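Side-chain contacts in endoglucanase family 5 (Clostridium acetobutylicum ATCC 824, PDB 6PZ7), which probably hydrolyses internal beta-1,4-glucosidic bonds in cellulose and related plant polysaccharides, as a broad-specificity family 5 glycoside hydrolase: residues L22-D27 and T33-P38; T55-V60 and I140-N145; L79-V82 and N87-I90; N99-T104 and V300-G305. All coordinates share one frame; numbering follows the deposited sequence.

Contact 1: residues L22-D27 and T33-P38; sequences LGNTLD and TGWGNP
Asn37 ties the two segments together directly: its ND2 donates to Asn24 O at 3.0 Å and 171°, and also bonds to Asn304 O, beyond the eighth strand. Asn24 O lies in the Asn37 amide plane, while the donor comes from above the Asn24 carbonyl plane, not along a lone pair. Two waters add bridges. One donates to Asn24 O (2.8 Å) and accepts from the backbone N atoms of Trp35 and Asn37; the other takes Asn24 ND2 at 2.9 Å and reaches Trp35 O.

Packing adds a small touch: Asn24 CG meets the edge of the Trp35 ring 3.6 Å from CE3, with OD1 equally near and the planes about 80° apart.

Within 22-27 the Asp27 carboxylate receives two backbone N-H groups: Asn24 N reaches OD1 at 2.8 Å, and Thr25 N reaches OD2 at 2.7 Å from above the carboxylate plane. Thr25 OG1 gives its hydrogen to Gly23 O, and Arg319 bonds to both oxygens. In 33-38, Thr33 to Gly36 form a type I turn that presents Trp35.

Such chemistry implies that the two limbs of this loop are joined mainly by amide and water bonds, with little apolar packing between them.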
# COMPACT_ATOMS: atom_id res chain seq x y z
N LEU A 22 4.91 2.84 6.77
CA LEU A 22 5.44 4.11 7.29
C LEU A 22 4.48 5.24 6.91
O LEU A 22 4.73 6.06 6.04
CB LEU A 22 6.83 4.35 6.74
CG LEU A 22 7.60 5.55 7.28
CD1 LEU A 22 8.01 5.32 8.75
CD2 LEU A 22 8.81 5.81 6.40
N GLY A 23 3.29 5.22 7.52
CA GLY A 23 2.21 6.11 7.09
C GLY A 23 2.31 7.53 7.62
O GLY A 23 2.93 7.80 8.66
N ASN A 24 1.67 8.44 6.90
CA ASN A 24 1.67 9.86 7.27
C ASN A 24 3.08 10.41 7.44
O ASN A 24 3.34 11.24 8.32
CB ASN A 24 0.79 10.14 8.50
CG ASN A 24 -0.69 10.17 8.19
OD1 ASN A 24 -1.15 9.67 7.17
ND2 ASN A 24 -1.46 10.73 9.14
N THR A 25 3.97 10.00 6.54
CA THR A 25 5.38 10.31 6.60
C THR A 25 5.82 10.89 5.25
O THR A 25 5.57 12.07 4.99
CB THR A 25 6.17 9.10 7.08
OG1 THR A 25 5.56 8.64 8.32
CG2 THR A 25 7.60 9.38 7.38
N LEU A 26 6.43 10.11 4.35
CA LEU A 26 6.76 10.63 3.03
C LEU A 26 5.53 10.89 2.15
O LEU A 26 5.64 11.54 1.10
CB LEU A 26 7.79 9.74 2.34
CG LEU A 26 9.12 9.62 3.06
CD1 LEU A 26 9.98 8.57 2.39
CD2 LEU A 26 9.86 10.92 3.17
N ASP A 27 4.40 10.39 2.60
CA ASP A 27 3.09 10.67 2.02
C ASP A 27 2.47 11.94 2.54
O ASP A 27 1.48 12.42 1.95
CB ASP A 27 2.14 9.48 2.23
CG ASP A 27 2.09 8.93 3.64
OD1 ASP A 27 0.98 8.64 4.15
OD2 ASP A 27 3.16 8.73 4.27
N THR A 33 7.68 15.62 7.94
CA THR A 33 7.20 15.93 9.28
C THR A 33 5.90 16.73 9.28
O THR A 33 5.42 17.12 10.35
CB THR A 33 8.27 16.67 10.07
OG1 THR A 33 8.58 17.89 9.41
CG2 THR A 33 9.54 15.83 10.24
N GLY A 34 5.33 16.98 8.10
CA GLY A 34 4.21 17.92 7.99
C GLY A 34 2.96 17.50 8.70
O GLY A 34 2.13 18.38 9.04
N TRP A 35 2.77 16.20 8.93
CA TRP A 35 1.58 15.69 9.59
C TRP A 35 1.88 15.18 11.00
O TRP A 35 1.13 14.35 11.52
CB TRP A 35 0.83 14.67 8.72
CG TRP A 35 0.29 15.23 7.42
CD1 TRP A 35 0.29 16.52 6.99
CD2 TRP A 35 -0.30 14.48 6.37
NE1 TRP A 35 -0.28 16.62 5.76
CE2 TRP A 35 -0.64 15.38 5.34
CE3 TRP A 35 -0.57 13.12 6.19
CZ2 TRP A 35 -1.25 14.97 4.18
CZ3 TRP A 35 -1.16 12.72 5.01
CH2 TRP A 35 -1.51 13.64 4.05
N GLY A 36 2.98 15.63 11.59
CA GLY A 36 3.23 15.43 12.99
C GLY A 36 4.13 14.27 13.33
O GLY A 36 4.44 14.10 14.50
N ASN A 37 4.57 13.47 12.37
CA ASN A 37 5.51 12.40 12.67
C ASN A 37 6.93 12.95 12.71
O ASN A 37 7.25 13.91 12.02
CB ASN A 37 5.38 11.26 11.66
CG ASN A 37 4.24 10.33 11.98
OD1 ASN A 37 4.18 9.83 13.09
ND2 ASN A 37 3.37 10.08 11.06
N PRO A 38 7.79 12.36 13.53
CA PRO A 38 9.20 12.77 13.56
C PRO A 38 9.87 12.31 12.27
O PRO A 38 9.40 11.40 11.56
CB PRO A 38 9.74 11.98 14.76
CG PRO A 38 8.88 10.74 14.82
CD PRO A 38 7.52 11.23 14.44
O HOH W 1 4.34 13.72 9.26
O HOH W 2 -0.06 11.64 11.51

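Contact 2: residues T55-V60 and I140-N145; sequences TVRIPV and IFQTLN. Unlike the reference sequence in segment 140-145: Gln142 (reference Glu).
Arg57 stretches across to Gln142 and Asn145, and its NH2 donates to both. With CG anti to the backbone N (chi1 178°) and the chain extended as far as NE, the guanidinium is carried well away from its own strand, and both oxygens meet it at its edge, near its plane.

Gln142 supplies the straighter bond. Its OE1 stands 2.8 Å from Arg57 NH2, with an angle of 159° at the hydrogen, and the donor lies in the carbonyl plane on a lone pair. Amide and guanidinium are nearly coplanar. The other half of the pairing is less comfortable: Arg57 NE and Gln142 NE2 are 2.9 Å apart, but both are donors, so no bond joins them. The residue modelled here as glutamine is glutamate in the reference sequence.

These side chains meet inside a TIM barrel, the eight-stranded parallel fold of family 5. Arg57 comes from the second strand, 55-58, and Gln142 from the fourth, 139-142; strand 95-99 runs between them and sends Asn99 ND2 to Gln142 OE1, giving that oxygen a second donor. Arg57 NH1 turns to Asn21 and Gln269, so strands 19-22 and 265-270 join the network.

Asn145 approaches from the loop just beyond the fourth strand. Its OD1 accepts from Arg57 NH2 at 2.9 Å with a more bent geometry, the donor tilted from the carbonyl plane and the amide turned 46° against the guanidinium. The Asn145 side chain lies about 6 Å from a bound 1,2-ethanediol, probably from the crystallisation liquor.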
# COMPACT_ATOMS: atom_id res chain seq x y z
N THR A 55 8.36 -6.80 5.66
CA THR A 55 8.08 -5.80 4.63
C THR A 55 7.77 -4.47 5.29
O THR A 55 7.03 -4.43 6.30
CB THR A 55 6.84 -6.22 3.80
OG1 THR A 55 7.10 -7.43 3.13
CG2 THR A 55 6.46 -5.19 2.76
N VAL A 56 8.29 -3.39 4.73
CA VAL A 56 7.85 -2.03 5.03
C VAL A 56 7.34 -1.41 3.75
O VAL A 56 8.05 -1.38 2.74
CB VAL A 56 8.98 -1.19 5.66
CG1 VAL A 56 8.52 0.23 5.84
CG2 VAL A 56 9.39 -1.81 6.98
N ARG A 57 6.11 -0.91 3.80
CA ARG A 57 5.58 -0.10 2.72
C ARG A 57 5.90 1.36 3.03
O ARG A 57 5.69 1.82 4.16
CB ARG A 57 4.08 -0.35 2.53
CG ARG A 57 3.41 0.51 1.42
CD ARG A 57 2.11 -0.10 1.02
NE ARG A 57 1.32 0.65 0.03
CZ ARG A 57 0.35 1.49 0.32
NH1 ARG A 57 0.08 1.89 1.55
NH2 ARG A 57 -0.43 1.94 -0.65
N ILE A 58 6.44 2.05 2.03
CA ILE A 58 6.91 3.43 2.12
C ILE A 58 6.03 4.26 1.18
O ILE A 58 6.37 4.46 -0.00
CB ILE A 58 8.40 3.53 1.74
CG1 ILE A 58 9.27 2.59 2.56
CG2 ILE A 58 8.85 4.98 1.89
CD1 ILE A 58 10.71 2.45 2.04
N PRO A 59 4.89 4.73 1.66
CA PRO A 59 4.06 5.59 0.82
C PRO A 59 4.78 6.90 0.58
O PRO A 59 5.32 7.50 1.50
CB PRO A 59 2.80 5.78 1.66
CG PRO A 59 3.14 5.37 3.02
CD PRO A 59 4.30 4.45 2.97
N VAL A 60 4.75 7.37 -0.66
CA VAL A 60 5.40 8.63 -1.02
C VAL A 60 4.44 9.46 -1.86
O VAL A 60 3.98 9.01 -2.91
CB VAL A 60 6.72 8.44 -1.79
CG1 VAL A 60 7.34 9.80 -2.13
CG2 VAL A 60 7.69 7.59 -0.98
N ILE A 140 10.12 -3.43 -4.32
CA ILE A 140 8.91 -3.57 -5.13
C ILE A 140 8.37 -2.18 -5.41
O ILE A 140 8.35 -1.32 -4.50
CB ILE A 140 7.88 -4.40 -4.33
CG1 ILE A 140 8.42 -5.83 -4.11
CG2 ILE A 140 6.52 -4.42 -5.01
CD1 ILE A 140 7.63 -6.65 -3.13
N PHE A 141 7.95 -1.92 -6.65
CA PHE A 141 7.28 -0.68 -6.99
C PHE A 141 5.78 -0.91 -6.97
O PHE A 141 5.31 -1.93 -7.46
CB PHE A 141 7.68 -0.16 -8.39
CG PHE A 141 9.11 0.28 -8.54
CD1 PHE A 141 9.92 0.61 -7.48
CD2 PHE A 141 9.65 0.38 -9.80
CE1 PHE A 141 11.24 1.00 -7.68
CE2 PHE A 141 10.96 0.74 -10.01
CZ PHE A 141 11.75 1.10 -8.97
N GLN A 142 5.02 0.05 -6.45
CA GLN A 142 3.56 0.02 -6.48
C GLN A 142 3.15 1.26 -7.30
O GLN A 142 3.48 2.39 -6.93
CB GLN A 142 3.01 0.05 -5.07
CG GLN A 142 1.53 0.25 -4.97
CD GLN A 142 1.09 0.52 -3.53
OE1 GLN A 142 0.43 1.57 -3.26
NE2 GLN A 142 1.40 -0.33 -2.65
N THR A 143 2.49 1.05 -8.42
CA THR A 143 2.31 2.12 -9.40
C THR A 143 1.53 3.30 -8.87
O THR A 143 1.90 4.46 -9.10
CB THR A 143 1.64 1.54 -10.65
OG1 THR A 143 0.42 0.94 -10.25
CG2 THR A 143 2.53 0.56 -11.39
N LEU A 144 0.42 3.01 -8.17
CA LEU A 144 -0.58 3.95 -7.72
C LEU A 144 -1.09 3.46 -6.39
O LEU A 144 -1.08 2.25 -6.11
CB LEU A 144 -1.74 4.01 -8.71
CG LEU A 144 -1.42 4.35 -10.18
CD1 LEU A 144 -2.62 4.10 -11.05
CD2 LEU A 144 -0.97 5.79 -10.26
N ASN A 145 -1.61 4.37 -5.56
CA ASN A 145 -2.13 4.02 -4.23
C ASN A 145 -3.62 3.68 -4.30
O ASN A 145 -4.01 2.51 -4.36
CB ASN A 145 -1.86 5.18 -3.27
CG ASN A 145 -2.51 4.96 -1.94
OD1 ASN A 145 -2.41 3.87 -1.39
ND2 ASN A 145 -3.14 5.96 -1.39

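Contact 3: residues L79-V82 and N87-I90; sequences LNRV and NYVI
Tyr88 takes a hydrogen bond from Arg81 seven residues earlier, two turns back on the same helix. Before it in 87-90 comes Asn87, which makes no side-chain touch with 79-82; its OD1 bonds instead to the Tyr135 hydroxyl.

At Tyr88 the ring leans back along the helix, CG lying beside the backbone N (chi1 -61°), and the hydroxyl ends 3.0 Å from Arg81 NH1. The bond is fairly straight at 163°. Tyr88 OH lies close to the guanidinium plane at its edge, whereas the two flat groups are steeply inclined to each other and do not stack. Arg81 gets there through a bend at chi2 that swings its outer half along the helix. Its main charge partner is Glu32, in a salt bridge to NE; NH1 is shared with Glu84, and NH2 donates to Thr40 O, which also has a weak hydrogen bond with Tyr88 OH. With all three nitrogens engaged, the guanidinium has little freedom to rotate.

Next comes Val89, which turns inward onto Val56, Ile58 and Ala96; Ile90 also touches Ala96.

Helix 76-91 is the crossover of the beta-alpha-beta unit formed with strands 55-58 and 95-99. Its inner side rests on those strands, while Tyr88 lies against Lys42 and Ile45 of the preceding helix, 42-51, and Arg81 reaches the loop leading into it.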
# COMPACT_ATOMS: atom_id res chain seq x y z
N LEU A 79 14.19 13.05 -3.74
CA LEU A 79 14.59 11.70 -4.12
C LEU A 79 15.67 11.17 -3.21
O LEU A 79 15.68 9.99 -2.85
CB LEU A 79 15.06 11.67 -5.57
CG LEU A 79 14.00 11.49 -6.64
CD1 LEU A 79 14.61 11.82 -8.00
CD2 LEU A 79 13.39 10.11 -6.64
N ASN A 80 16.63 12.02 -2.84
CA ASN A 80 17.70 11.58 -1.96
C ASN A 80 17.15 11.13 -0.61
O ASN A 80 17.58 10.09 -0.06
CB ASN A 80 18.72 12.71 -1.74
CG ASN A 80 19.58 13.00 -2.95
OD1 ASN A 80 19.65 12.22 -3.90
ND2 ASN A 80 20.25 14.13 -2.91
N ARG A 81 16.18 11.88 -0.07
CA ARG A 81 15.56 11.49 1.21
C ARG A 81 14.76 10.21 1.08
O ARG A 81 14.86 9.31 1.95
CB ARG A 81 14.69 12.62 1.76
CG ARG A 81 14.02 12.26 3.08
CD ARG A 81 15.01 11.83 4.15
NE ARG A 81 14.26 11.40 5.34
CZ ARG A 81 14.74 10.60 6.29
NH1 ARG A 81 15.99 10.15 6.26
NH2 ARG A 81 13.93 10.20 7.26
N VAL A 82 13.99 10.06 0.01
CA VAL A 82 13.25 8.82 -0.20
C VAL A 82 14.23 7.65 -0.23
O VAL A 82 13.98 6.60 0.36
CB VAL A 82 12.42 8.90 -1.50
CG1 VAL A 82 11.77 7.59 -1.81
CG2 VAL A 82 11.33 9.98 -1.38
N ASN A 87 16.67 2.76 1.95
CA ASN A 87 17.86 2.08 2.44
C ASN A 87 17.72 1.59 3.86
O ASN A 87 18.28 0.53 4.18
CB ASN A 87 19.13 2.92 2.25
CG ASN A 87 19.67 2.83 0.83
OD1 ASN A 87 19.25 1.97 0.04
ND2 ASN A 87 20.63 3.69 0.52
N TYR A 88 17.04 2.31 4.76
CA TYR A 88 16.84 1.78 6.11
C TYR A 88 16.23 0.38 6.01
O TYR A 88 16.61 -0.54 6.75
CB TYR A 88 15.90 2.67 6.94
CG TYR A 88 16.31 4.10 7.22
CD1 TYR A 88 17.61 4.52 7.28
CD2 TYR A 88 15.32 5.05 7.47
CE1 TYR A 88 17.92 5.84 7.53
CE2 TYR A 88 15.61 6.36 7.71
CZ TYR A 88 16.93 6.76 7.75
OH TYR A 88 17.22 8.10 7.99
N VAL A 89 15.19 0.25 5.18
CA VAL A 89 14.44 -0.99 5.05
C VAL A 89 15.30 -2.08 4.38
O VAL A 89 15.42 -3.22 4.86
CB VAL A 89 13.14 -0.73 4.27
CG1 VAL A 89 12.39 -2.04 4.04
CG2 VAL A 89 12.25 0.25 5.02
N ILE A 90 15.93 -1.73 3.25
CA ILE A 90 16.72 -2.70 2.49
C ILE A 90 17.90 -3.17 3.31
O ILE A 90 18.25 -4.36 3.28
CB ILE A 90 17.12 -2.10 1.12
CG1 ILE A 90 15.88 -1.86 0.22
CG2 ILE A 90 18.17 -2.94 0.42
CD1 ILE A 90 15.16 -3.10 -0.22

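Contact 4: residues N99-T104 and V300-G305; sequences NTHHDT and VWWDNG
Asn99 ND2 is held between two acceptors: Gln142 OE1 and ND1 of His101, the residue whose ring meets Trp302 across the contact. The bond to His101 ND1 measures 3.0 Å at 161° and lies in the imidazole plane, which helps to set the rotation of the ring.

The meeting itself is slight. His101 and Trp302 come from opposite directions, each with CG anti to the backbone N, and the closest atoms are His101 NE2 and Trp302 CH2, 4.0 Å apart. The imidazole and the six-membered ring of the indole are parallel to within 3°, yet their centroids are 5.9 Å apart: the planes have slid past one another and barely overlap. His101 CD2 stands 3.4 Å over the centre of the His102 ring.

Turns shape the backbone on both segments. His102 is the centre of an inverse gamma turn closed by Asp103 N to His101 O, and Asp103 OD2 receives His101 N at 3.2 Å. Beyond Trp302, Asp303 OD1 accepts Gly305 N at 2.9 Å in an Asx turn.

A tryptophan at the end of the eighth strand is a familiar feature of family 5 active-site clefts, and Trp302 is consistent with it. The pair faces across the barrel mouth, from the loop after strand 95-99 to strand 298-303, with Arg57 of strand 55-58 and Gln269 of strand 265-270 touching both rings.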
# COMPACT_ATOMS: atom_id res chain seq x y z
N ASN A 99 5.86 3.57 -3.57
CA ASN A 99 4.69 3.88 -4.42
C ASN A 99 4.65 5.33 -4.87
O ASN A 99 5.57 6.13 -4.63
CB ASN A 99 3.38 3.46 -3.74
CG ASN A 99 2.90 4.40 -2.67
OD1 ASN A 99 3.49 5.45 -2.43
ND2 ASN A 99 1.78 4.06 -2.03
N THR A 100 3.56 5.67 -5.59
CA THR A 100 2.99 7.01 -5.56
C THR A 100 1.75 6.96 -4.67
O THR A 100 1.08 5.93 -4.59
CB THR A 100 2.62 7.54 -6.96
OG1 THR A 100 1.50 6.82 -7.52
CG2 THR A 100 3.79 7.46 -7.94
N HIS A 101 1.46 8.07 -3.98
CA HIS A 101 0.50 8.04 -2.87
C HIS A 101 -0.55 9.10 -3.11
O HIS A 101 -1.41 8.93 -4.00
CB HIS A 101 1.15 7.98 -1.49
CG HIS A 101 0.27 7.35 -0.48
ND1 HIS A 101 0.18 5.98 -0.36
CD2 HIS A 101 -0.55 7.89 0.45
CE1 HIS A 101 -0.69 5.72 0.62
NE2 HIS A 101 -1.11 6.87 1.14
N HIS A 102 -0.55 10.19 -2.34
CA HIS A 102 -1.58 11.25 -2.46
C HIS A 102 -1.26 12.17 -3.63
O HIS A 102 -0.85 13.32 -3.48
CB HIS A 102 -1.67 12.08 -1.18
CG HIS A 102 -2.11 11.32 0.03
ND1 HIS A 102 -3.19 10.48 0.05
CD2 HIS A 102 -1.60 11.28 1.28
CE1 HIS A 102 -3.32 9.94 1.25
NE2 HIS A 102 -2.38 10.43 2.03
N ASP A 103 -1.46 11.60 -4.82
CA ASP A 103 -1.11 12.17 -6.12
C ASP A 103 -2.33 12.28 -7.03
O ASP A 103 -2.21 12.41 -8.25
CB ASP A 103 0.08 11.39 -6.70
CG ASP A 103 1.40 11.79 -6.02
OD1 ASP A 103 1.71 12.98 -6.09
OD2 ASP A 103 2.08 10.91 -5.43
N THR A 104 -3.53 12.23 -6.42
CA THR A 104 -4.77 12.37 -7.19
C THR A 104 -4.93 13.74 -7.82
O THR A 104 -5.76 13.87 -8.75
CB THR A 104 -6.02 12.09 -6.34
OG1 THR A 104 -6.09 13.05 -5.29
CG2 THR A 104 -6.00 10.69 -5.73
N VAL A 300 -0.40 -5.82 5.12
CA VAL A 300 0.50 -4.74 5.54
C VAL A 300 -0.32 -3.76 6.40
O VAL A 300 -1.26 -3.13 5.91
CB VAL A 300 1.11 -4.02 4.34
CG1 VAL A 300 2.16 -3.01 4.80
CG2 VAL A 300 1.71 -5.00 3.33
N TRP A 301 0.02 -3.66 7.69
CA TRP A 301 -0.71 -2.81 8.63
C TRP A 301 -0.49 -1.33 8.34
O TRP A 301 0.65 -0.92 8.12
CB TRP A 301 -0.22 -3.12 10.06
CG TRP A 301 -0.96 -2.33 11.12
CD1 TRP A 301 -0.66 -1.09 11.57
CD2 TRP A 301 -2.14 -2.74 11.83
NE1 TRP A 301 -1.58 -0.68 12.49
CE2 TRP A 301 -2.48 -1.69 12.68
CE3 TRP A 301 -2.92 -3.91 11.85
CZ2 TRP A 301 -3.57 -1.77 13.54
CZ3 TRP A 301 -3.97 -3.99 12.71
CH2 TRP A 301 -4.29 -2.92 13.53
N TRP A 302 -1.55 -0.54 8.35
CA TRP A 302 -1.45 0.91 8.22
C TRP A 302 -1.15 1.56 9.57
O TRP A 302 -1.97 1.55 10.47
CB TRP A 302 -2.74 1.50 7.65
CG TRP A 302 -2.64 3.00 7.47
CD1 TRP A 302 -3.23 3.95 8.26
CD2 TRP A 302 -1.85 3.70 6.51
NE1 TRP A 302 -2.86 5.20 7.84
CE2 TRP A 302 -2.01 5.08 6.77
CE3 TRP A 302 -1.01 3.30 5.47
CZ2 TRP A 302 -1.38 6.06 5.99
CZ3 TRP A 302 -0.39 4.28 4.69
CH2 TRP A 302 -0.59 5.64 4.96
N ASP A 303 0.03 2.16 9.70
CA ASP A 303 0.49 2.84 10.91
C ASP A 303 0.75 4.30 10.52
O ASP A 303 1.70 4.60 9.79
CB ASP A 303 1.72 2.17 11.52
CG ASP A 303 2.11 2.77 12.83
OD1 ASP A 303 2.06 4.01 12.93
OD2 ASP A 303 2.44 2.01 13.76
N ASN A 304 -0.04 5.22 11.04
CA ASN A 304 0.12 6.65 10.77
C ASN A 304 0.74 7.42 11.92
O ASN A 304 0.78 8.65 11.88
CB ASN A 304 -1.19 7.27 10.29
CG ASN A 304 -2.30 7.19 11.32
OD1 ASN A 304 -2.13 6.67 12.43
ND2 ASN A 304 -3.46 7.68 10.93
N GLY A 305 1.21 6.74 12.95
CA GLY A 305 1.86 7.42 14.06
C GLY A 305 0.91 8.02 15.07
O GLY A 305 1.36 8.78 15.95

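Overall arrangement
From the N terminus, contact 1 comes first, folding back the loop between strand 19-22 and helix 42-51. Contact 2 then opens at strand 55-58 and closes some eighty residues later at strand 139-142; inside this long loop lies contact 3, between two parts of helix 76-91, whose Val89 packs on Val56. Contact 4 starts within the same loop, at 99-104, but closes only at 300-305, so it crosses contact 2, and Thr100 bonds to Thr143 there. Backbone bonds from Leu22 to Arg57 and from Gly23 to Asp303 join contact 1 to contacts 2 and 4. Contacts 1, 2 and 4 tie strands 19-22 and 55-58 to 139-142 and 298-303, while contact 3 stays on the outer helix.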